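Local coordinates for lantibiotic dehydratase (Microbispora corallina, PDB 5EHK), which probably uses glutamyl-tRNA to dehydrate serine and threonine residues of a precursor peptide during biosynthesis of the lantibiotic NAI-107, at residues A460-L465 with E664-G669; W394-P399 with E482-L487; R388-L393 with N499-G504. All blocks are in the same frame, centred on the assembly; numbering follows the deposited sequence.

The three contacts lie in the N-terminal lantibiotic dehydratase region, on the same side of the chain's centre. Contacts 2 and 3 share helix 380-395: Arg-395 and the following Leu-396 meet helix 481-487, Ala-390 and Leu-393 meet strand 500-508, and the contact centres are about 14 Å apart. Contact 1 has its centre about 10 Å from that of contact 2. Arg-464 NH2 forms a salt bridge with Glu-486 OE2 at 2.7 Å, and Leu-462 CD1 packs on Leu-487 CD2 at 3.5 Å. Between contacts 1 and 3, whose centres are about 18 Å apart, Leu-393 CD2 approaches Glu-664 O at 3.9 Å. None of the three is tied to an assigned catalytic residue or ligand.

Contact 1. Residues A460-L465 with E664-G669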
loop_
_atom_site.group_PDB
_atom_site.type_symbol
_atom_site.label_atom_id
_atom_site.label_comp_id
_atom_site.label_asym_id
_atom_site.label_seq_id
_atom_site.Cartn_x
_atom_site.Cartn_y
_atom_site.Cartn_z
ATOM N N ALA A 460 17.410 14.959 -5.463
ATOM C CA ALA A 460 18.124 15.721 -6.478
ATOM C C ALA A 460 19.515 16.017 -5.930
ATOM O O ALA A 460 20.506 15.950 -6.648
ATOM C CB ALA A 460 17.393 17.001 -6.822
ATOM N N ALA A 461 19.570 16.333 -4.640
ATOM C CA ALA A 461 20.818 16.618 -3.942
ATOM C C ALA A 461 21.850 15.481 -4.012
ATOM O O ALA A 461 22.987 15.673 -4.444
ATOM C CB ALA A 461 20.508 16.945 -2.504
ATOM N N LEU A 462 21.446 14.294 -3.587
ATOM C CA LEU A 462 22.311 13.128 -3.689
ATOM C C LEU A 462 22.742 12.859 -5.138
ATOM O O LEU A 462 23.905 12.558 -5.395
ATOM C CB LEU A 462 21.607 11.896 -3.127
ATOM C CG LEU A 462 22.135 11.253 -1.847
ATOM C CD1 LEU A 462 22.658 12.311 -0.892
ATOM C CD2 LEU A 462 21.024 10.406 -1.198
ATOM N N ALA A 463 21.818 12.978 -6.088
ATOM C CA ALA A 463 22.145 12.653 -7.475
ATOM C C ALA A 463 23.264 13.546 -8.023
ATOM O O ALA A 463 24.157 13.055 -8.714
ATOM C CB ALA A 463 20.900 12.696 -8.368
ATOM N N ARG A 464 23.207 14.844 -7.725
ATOM C CA ARG A 464 24.260 15.769 -8.139
ATOM C C ARG A 464 25.634 15.337 -7.638
ATOM O O ARG A 464 26.635 15.386 -8.372
ATOM C CB ARG A 464 23.976 17.175 -7.637
ATOM C CG ARG A 464 23.048 17.970 -8.504
ATOM C CD ARG A 464 23.129 19.427 -8.107
ATOM N NE ARG A 464 22.814 19.572 -6.691
ATOM C CZ ARG A 464 21.578 19.697 -6.211
ATOM N NH1 ARG A 464 20.540 19.737 -7.042
ATOM N NH2 ARG A 464 21.384 19.805 -4.900
ATOM N N LEU A 465 25.674 14.915 -6.379
ATOM C CA LEU A 465 26.929 14.543 -5.765
ATOM C C LEU A 465 27.546 13.437 -6.585
ATOM O O LEU A 465 28.751 13.439 -6.836
ATOM C CB LEU A 465 26.720 14.072 -4.323
ATOM C CG LEU A 465 26.199 15.060 -3.266
ATOM C CD1 LEU A 465 26.076 14.342 -1.924
ATOM C CD2 LEU A 465 27.056 16.335 -3.143
ATOM N N GLU A 664 20.744 6.219 11.617
ATOM C CA GLU A 664 20.849 5.067 10.719
ATOM C C GLU A 664 22.073 5.264 9.874
ATOM O O GLU A 664 22.543 6.389 9.722
ATOM C CB GLU A 664 19.664 5.016 9.766
ATOM C CG GLU A 664 18.303 5.017 10.385
ATOM C CD GLU A 664 17.230 4.714 9.364
ATOM O OE1 GLU A 664 17.494 4.882 8.148
ATOM O OE2 GLU A 664 16.116 4.328 9.775
ATOM N N PRO A 665 22.574 4.190 9.264
ATOM C CA PRO A 665 23.662 4.323 8.293
ATOM C C PRO A 665 23.333 5.271 7.155
ATOM O O PRO A 665 22.184 5.654 6.980
ATOM C CB PRO A 665 23.783 2.919 7.747
ATOM C CG PRO A 665 23.443 2.079 8.882
ATOM C CD PRO A 665 22.331 2.781 9.600
ATOM N N TRP A 666 24.351 5.627 6.381
ATOM C CA TRP A 666 24.195 6.468 5.206
ATOM C C TRP A 666 23.235 5.798 4.208
ATOM O O TRP A 666 23.403 4.626 3.841
ATOM C CB TRP A 666 25.570 6.736 4.560
ATOM C CG TRP A 666 25.475 7.483 3.271
ATOM C CD1 TRP A 666 25.437 6.950 2.014
ATOM C CD2 TRP A 666 25.378 8.898 3.116
ATOM N NE1 TRP A 666 25.334 7.953 1.080
ATOM C CE2 TRP A 666 25.288 9.160 1.735
ATOM C CE3 TRP A 666 25.358 9.974 4.012
ATOM C CZ2 TRP A 666 25.170 10.462 1.227
ATOM C CZ3 TRP A 666 25.248 11.272 3.508
ATOM C CH2 TRP A 666 25.149 11.500 2.130
ATOM N N ASP A 667 22.232 6.560 3.776
ATOM C CA ASP A 667 21.212 6.021 2.877
ATOM C C ASP A 667 21.311 6.587 1.436
ATOM O O ASP A 667 21.079 7.782 1.186
ATOM C CB ASP A 667 19.820 6.235 3.492
ATOM C CG ASP A 667 18.709 5.608 2.670
ATOM O OD1 ASP A 667 18.954 4.569 2.029
ATOM O OD2 ASP A 667 17.578 6.124 2.707
ATOM N N TRP A 668 21.669 5.703 0.504
ATOM C CA TRP A 668 21.867 6.074 -0.894
ATOM C C TRP A 668 20.542 6.093 -1.640
ATOM O O TRP A 668 20.438 6.684 -2.718
ATOM C CB TRP A 668 22.841 5.130 -1.594
ATOM C CG TRP A 668 24.306 5.561 -1.568
ATOM C CD1 TRP A 668 25.366 4.844 -1.082
ATOM C CD2 TRP A 668 24.854 6.793 -2.069
ATOM N NE1 TRP A 668 26.533 5.549 -1.255
ATOM C CE2 TRP A 668 26.248 6.751 -1.850
ATOM C CE3 TRP A 668 24.303 7.923 -2.675
ATOM C CZ2 TRP A 668 27.098 7.796 -2.221
ATOM C CZ3 TRP A 668 25.148 8.961 -3.037
ATOM C CH2 TRP A 668 26.532 8.888 -2.812
ATOM N N GLY A 669 19.538 5.427 -1.071
ATOM C CA GLY A 669 18.212 5.429 -1.658
ATOM C C GLY A 669 18.188 4.757 -3.016
ATOM O O GLY A 669 18.843 3.736 -3.218
#
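Leu-462 projects from helix 460-471 toward the loop 664-669, where its two methyls and its CG each find a different partner. CD1 goes to the six-membered ring of Trp-666, with CZ2 at 3.8 Å and CH2 at 4.0 Å. Leucine and indole run antiparallel alongside one another, and the methyl reaches the ring at a slant. CG meets the benzo part of Trp-668, 4.0 Å from CZ3, again obliquely. CD2 turns to the backbone and lies 3.5 Å from Asp-667 O, which makes the leucine the meeting point of three consecutive loop residues.

The indoles are also oriented against each other. Trp-666 extends with CG anti to its backbone N (chi1 174°), which carries the ring along the loop until its NE1 stands 3.3 Å above the plane of the Trp-668 ring, over the centre. In return, Trp-668 CD1 lies in the Trp-666 plane, at its edge. The two ring planes are thus close to perpendicular, and Leu-462 packs on both rings from the helix side.

Further neighbours set the rings in the fold: Trp-666 also touches Leu-396 and Val-680, and Trp-668 touches Leu-677 and Pro-678 of strand 676-682. The helix has a second boundary, since Ala-460 and Ala-463 pack on Asp-695 and Met-674 of the second subunit.

Between and beyond the rings the loop bends. Asp-667 OD1 accepts from Gly-669 N at 3.3 Å, the donor approaching from above the carboxylate plane, and Gly-669 has a positive phi of 64°. The contact as a whole joins a helix at the subunit boundary to the loop leading into strand 676-682, and that loop is shaped by an Asx turn at Asp-667.

Contact 2. Residues W394-P399 with E482-L487; sequences WRLSPP and ETIAEL
Arg-395 and Ile-484 meet through a flat charged group laid over a methyl. Ile-484 CG2 sits 3.3 Å from the guanidinium plane, over one face but displaced toward the rim, where NH1 is the closest atom at 3.4 Å. The isoleucine comes in roughly perpendicular to the arginine chain. A bend at chi3 (64°) turns the guanidinium over the isoleucine.

Purely apolar packing continues through Leu-396, the first residue after helix 380-395. Its CD2 is 3.8 Å from Leu-487 CB and 4.1 Å from Ile-484 CG2, so a single methyl bridges two residues one turn apart on helix 481-487.

The polar bonds lie beside the apolar patch. Arg-395 NH2 forms a salt bridge with Glu-481, at the start of the helix that carries Ile-484. Behind Leu-396, Trp-394 O is gripped twice by Ser-397: OG donates at 2.6 Å, in the carbonyl plane with a C=O...donor angle of 147°, and the backbone N donates at 3.1 Å. These two bonds close the turn in which the helix ends.

One face of the Arg-395 guanidinium thus lies on a methyl while NH2 forms the salt bridge with Glu-481, so the charge is probably balanced beside an apolar patch.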
loop_
_atom_site.group_PDB
_atom_site.type_symbol
_atom_site.label_atom_id
_atom_site.label_comp_id
_atom_site.label_asym_id
_atom_site.label_seq_id
_atom_site.Cartn_x
_atom_site.Cartn_y
_atom_site.Cartn_z
ATOM N N TRP A 394 23.120 11.504 12.835
ATOM C CA TRP A 394 21.884 11.781 13.536
ATOM C C TRP A 394 21.111 12.875 12.831
ATOM O O TRP A 394 19.915 12.748 12.639
ATOM C CB TRP A 394 22.131 12.144 15.005
ATOM C CG TRP A 394 20.865 12.375 15.779
ATOM C CD1 TRP A 394 19.987 11.430 16.210
ATOM C CD2 TRP A 394 20.356 13.635 16.234
ATOM N NE1 TRP A 394 18.949 12.029 16.893
ATOM C CE2 TRP A 394 19.161 13.380 16.925
ATOM C CE3 TRP A 394 20.800 14.952 16.129
ATOM C CZ2 TRP A 394 18.412 14.388 17.498
ATOM C CZ3 TRP A 394 20.051 15.949 16.695
ATOM C CH2 TRP A 394 18.872 15.669 17.368
ATOM N N ARG A 395 21.788 13.936 12.407
ATOM C CA ARG A 395 21.066 15.051 11.816
ATOM C C ARG A 395 20.405 14.634 10.506
ATOM O O ARG A 395 19.395 15.220 10.108
ATOM C CB ARG A 395 21.970 16.264 11.604
ATOM C CG ARG A 395 22.508 16.910 12.864
ATOM C CD ARG A 395 23.558 17.978 12.502
ATOM N NE ARG A 395 22.990 19.086 11.732
ATOM C CZ ARG A 395 23.684 19.816 10.864
ATOM N NH1 ARG A 395 24.965 19.539 10.628
ATOM N NH2 ARG A 395 23.095 20.814 10.216
ATOM N N LEU A 396 20.996 13.622 9.871
ATOM C CA LEU A 396 20.610 13.099 8.557
ATOM C C LEU A 396 19.590 11.965 8.628
ATOM O O LEU A 396 19.189 11.395 7.607
ATOM C CB LEU A 396 21.856 12.555 7.853
ATOM C CG LEU A 396 22.849 13.609 7.374
ATOM C CD1 LEU A 396 24.026 12.952 6.671
ATOM C CD2 LEU A 396 22.168 14.637 6.484
ATOM N N SER A 397 19.201 11.623 9.842
ATOM C CA SER A 397 18.287 10.519 10.101
ATOM C C SER A 397 16.838 10.888 9.739
ATOM O O SER A 397 16.520 12.070 9.549
ATOM C CB SER A 397 18.406 10.114 11.575
ATOM O OG SER A 397 17.930 11.155 12.409
ATOM N N PRO A 398 15.970 9.874 9.586
ATOM C CA PRO A 398 14.532 10.121 9.328
ATOM C C PRO A 398 13.815 10.942 10.429
ATOM O O PRO A 398 14.106 10.797 11.612
ATOM C CB PRO A 398 13.943 8.709 9.264
ATOM C CG PRO A 398 15.138 7.793 8.923
ATOM C CD PRO A 398 16.320 8.437 9.557
ATOM N N PRO A 399 12.866 11.801 10.035
ATOM C CA PRO A 399 12.141 12.671 10.975
ATOM C C PRO A 399 11.043 11.902 11.711
ATOM O O PRO A 399 9.844 12.102 11.515
ATOM C CB PRO A 399 11.554 13.750 10.059
ATOM C CG PRO A 399 11.333 13.042 8.780
ATOM C CD PRO A 399 12.452 12.035 8.640
ATOM N N GLU A 482 27.066 22.728 4.215
ATOM C CA GLU A 482 26.105 23.113 3.174
ATOM C C GLU A 482 25.491 21.881 2.524
ATOM O O GLU A 482 24.347 21.909 2.067
ATOM C CB GLU A 482 26.732 24.012 2.093
ATOM C CG GLU A 482 26.901 25.500 2.467
ATOM C CD GLU A 482 28.078 25.808 3.419
ATOM O OE1 GLU A 482 28.778 24.876 3.892
ATOM O OE2 GLU A 482 28.304 27.011 3.690
ATOM N N THR A 483 26.246 20.792 2.486
ATOM C CA THR A 483 25.703 19.572 1.929
ATOM C C THR A 483 24.689 18.983 2.902
ATOM O O THR A 483 23.643 18.503 2.486
ATOM C CB THR A 483 26.793 18.528 1.623
ATOM O OG1 THR A 483 27.858 19.130 0.880
ATOM C CG2 THR A 483 26.209 17.380 0.819
ATOM N N ILE A 484 25.005 19.027 4.196
ATOM C CA ILE A 484 24.149 18.438 5.228
ATOM C C ILE A 484 22.835 19.193 5.350
ATOM O O ILE A 484 21.772 18.584 5.467
ATOM C CB ILE A 484 24.849 18.416 6.595
ATOM C CG1 ILE A 484 25.964 17.380 6.597
ATOM C CG2 ILE A 484 23.855 18.136 7.720
ATOM C CD1 ILE A 484 26.751 17.386 7.865
ATOM N N ALA A 485 22.914 20.520 5.288
ATOM C CA ALA A 485 21.726 21.363 5.303
ATOM C C ALA A 485 20.745 21.068 4.153
ATOM O O ALA A 485 19.574 21.464 4.212
ATOM C CB ALA A 485 22.118 22.826 5.285
ATOM N N GLU A 486 21.224 20.386 3.113
ATOM C CA GLU A 486 20.398 20.101 1.949
ATOM C C GLU A 486 19.741 18.746 2.038
ATOM O O GLU A 486 18.705 18.524 1.418
ATOM C CB GLU A 486 21.205 20.083 0.651
ATOM C CG GLU A 486 21.209 21.351 -0.139
ATOM C CD GLU A 486 21.886 21.135 -1.468
ATOM O OE1 GLU A 486 23.105 21.414 -1.608
ATOM O OE2 GLU A 486 21.170 20.645 -2.379
ATOM N N LEU A 487 20.353 17.827 2.771
ATOM C CA LEU A 487 19.844 16.472 2.836
ATOM C C LEU A 487 18.907 16.265 3.999
ATOM O O LEU A 487 18.162 15.296 4.018
ATOM C CB LEU A 487 21.009 15.502 2.951
ATOM C CG LEU A 487 22.021 15.685 1.823
ATOM C CD1 LEU A 487 23.295 14.880 2.037
ATOM C CD2 LEU A 487 21.349 15.265 0.547
#

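Contact 3. Residues R388-L393 with N499-G504; sequences RAAEAL and NSLELG
Ala-390, Leu-393, Leu-501 and Leu-503 meet without any flat group of their own; the rings at this contact come from neighbouring segments. Phe-6 of strand 6-17 touches both Ala-390 and Leu-501, and Trp-663 touches Leu-393, Leu-501 and Leu-503. This is helix-on-sheet packing: helix 380-395 lies across strand 500-508, which pairs antiparallel with strand 785-792.

The axes of the short segments support that reading. They approach to 10.4 Å, with 110° between their N-to-C directions, so the helix runs across the strand and not along it. Leu-501 and Leu-503 alternate with Glu-502 on the strand and both point toward the helix. The carboxylate of Glu-502 instead bonds to Ser-530, Gly-534 and Thr-536.

The small side chain of Ala-390 lets Leu-503 come close to the helix backbone; Leu-501 CD1 stays 4.4 Å from Ala-390 CB, while Leu-393 CD1 and Leu-503 CD2 form a looser pair at 4.5 Å. All four residues are buried, and their contacts are apolar.

Leu-503 makes the closest approach between the two segments: with CG beside its backbone N (chi1 -59°), it places CD1 3.6 Å from Ala-390 CB and 3.9 Å from Ala-390 CA.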
loop_
_atom_site.group_PDB
_atom_site.type_symbol
_atom_site.label_atom_id
_atom_site.label_comp_id
_atom_site.label_asym_id
_atom_site.label_seq_id
_atom_site.Cartn_x
_atom_site.Cartn_y
_atom_site.Cartn_z
ATOM N N ARG A 388 31.748 13.741 16.096
ATOM C CA ARG A 388 31.188 14.693 15.139
ATOM C C ARG A 388 30.470 13.921 14.016
ATOM O O ARG A 388 29.500 14.394 13.426
ATOM C CB ARG A 388 32.293 15.589 14.556
ATOM C CG ARG A 388 32.702 16.778 15.456
ATOM C CD ARG A 388 33.508 17.866 14.701
ATOM N NE ARG A 388 32.642 18.875 14.087
ATOM C CZ ARG A 388 33.000 20.134 13.825
ATOM N NH1 ARG A 388 34.226 20.562 14.104
ATOM N NH2 ARG A 388 32.123 20.968 13.273
ATOM N N ALA A 389 30.942 12.711 13.758
ATOM C CA ALA A 389 30.377 11.870 12.723
ATOM C C ALA A 389 29.001 11.369 13.147
ATOM O O ALA A 389 28.015 11.542 12.422
ATOM C CB ALA A 389 31.306 10.721 12.434
ATOM N N ALA A 390 28.963 10.730 14.318
ATOM C CA ALA A 390 27.724 10.347 14.969
ATOM C C ALA A 390 26.700 11.485 14.882
ATOM O O ALA A 390 25.550 11.254 14.490
ATOM C CB ALA A 390 27.982 9.964 16.415
ATOM N N GLU A 391 27.117 12.714 15.175
ATOM C CA GLU A 391 26.188 13.832 15.053
ATOM C C GLU A 391 25.640 13.978 13.620
ATOM O O GLU A 391 24.436 14.179 13.411
ATOM C CB GLU A 391 26.825 15.146 15.532
ATOM C CG GLU A 391 25.877 16.357 15.494
ATOM C CD GLU A 391 26.592 17.705 15.644
ATOM O OE1 GLU A 391 27.837 17.747 15.536
ATOM O OE2 GLU A 391 25.905 18.721 15.906
ATOM N N ALA A 392 26.519 13.813 12.642
ATOM C CA ALA A 392 26.142 13.999 11.258
ATOM C C ALA A 392 25.055 13.001 10.856
ATOM O O ALA A 392 24.028 13.378 10.274
ATOM C CB ALA A 392 27.359 13.840 10.368
ATOM N N LEU A 393 25.317 11.729 11.153
ATOM C CA LEU A 393 24.363 10.651 10.940
ATOM C C LEU A 393 23.054 10.919 11.652
ATOM O O LEU A 393 21.990 10.570 11.156
ATOM C CB LEU A 393 24.920 9.318 11.411
ATOM C CG LEU A 393 25.998 8.746 10.495
ATOM C CD1 LEU A 393 26.337 7.340 10.946
ATOM C CD2 LEU A 393 25.590 8.774 9.024
ATOM N N ASN A 499 19.332 8.135 24.021
ATOM C CA ASN A 499 20.184 7.872 25.184
ATOM C C ASN A 499 21.589 7.416 24.800
ATOM O O ASN A 499 22.563 7.952 25.306
ATOM C CB ASN A 499 19.570 6.826 26.109
ATOM C CG ASN A 499 18.157 7.174 26.534
ATOM O OD1 ASN A 499 17.834 8.332 26.820
ATOM N ND2 ASN A 499 17.311 6.153 26.617
ATOM N N SER A 500 21.708 6.450 23.899
ATOM C CA SER A 500 23.030 5.955 23.540
ATOM C C SER A 500 23.112 5.275 22.156
ATOM O O SER A 500 22.115 5.124 21.473
ATOM C CB SER A 500 23.567 5.036 24.650
ATOM O OG SER A 500 22.964 3.745 24.666
ATOM N N LEU A 501 24.316 4.914 21.732
ATOM C CA LEU A 501 24.514 4.244 20.450
ATOM C C LEU A 501 25.922 3.635 20.366
ATOM O O LEU A 501 26.732 3.850 21.261
ATOM C CB LEU A 501 24.248 5.187 19.269
ATOM C CG LEU A 501 25.185 6.374 19.080
ATOM C CD1 LEU A 501 25.354 6.615 17.597
ATOM C CD2 LEU A 501 24.661 7.634 19.796
ATOM N N GLU A 502 26.179 2.848 19.321
ATOM C CA GLU A 502 27.479 2.232 19.096
ATOM C C GLU A 502 27.800 2.267 17.621
ATOM O O GLU A 502 27.016 1.787 16.817
ATOM C CB GLU A 502 27.497 0.779 19.610
ATOM C CG GLU A 502 27.444 0.690 21.144
ATOM C CD GLU A 502 27.405 -0.731 21.699
ATOM O OE1 GLU A 502 26.931 -1.666 20.997
ATOM O OE2 GLU A 502 27.841 -0.900 22.860
ATOM N N LEU A 503 28.932 2.862 17.260
ATOM C CA LEU A 503 29.409 2.847 15.887
ATOM C C LEU A 503 30.615 1.933 15.889
ATOM O O LEU A 503 31.412 1.943 16.823
ATOM C CB LEU A 503 29.791 4.261 15.422
ATOM C CG LEU A 503 28.660 5.293 15.489
ATOM C CD1 LEU A 503 29.137 6.715 15.222
ATOM C CD2 LEU A 503 27.527 4.906 14.522
ATOM N N GLY A 504 30.743 1.106 14.869
ATOM C CA GLY A 504 31.942 0.309 14.728
ATOM C C GLY A 504 32.695 0.976 13.616
ATOM O O GLY A 504 32.083 1.304 12.613
#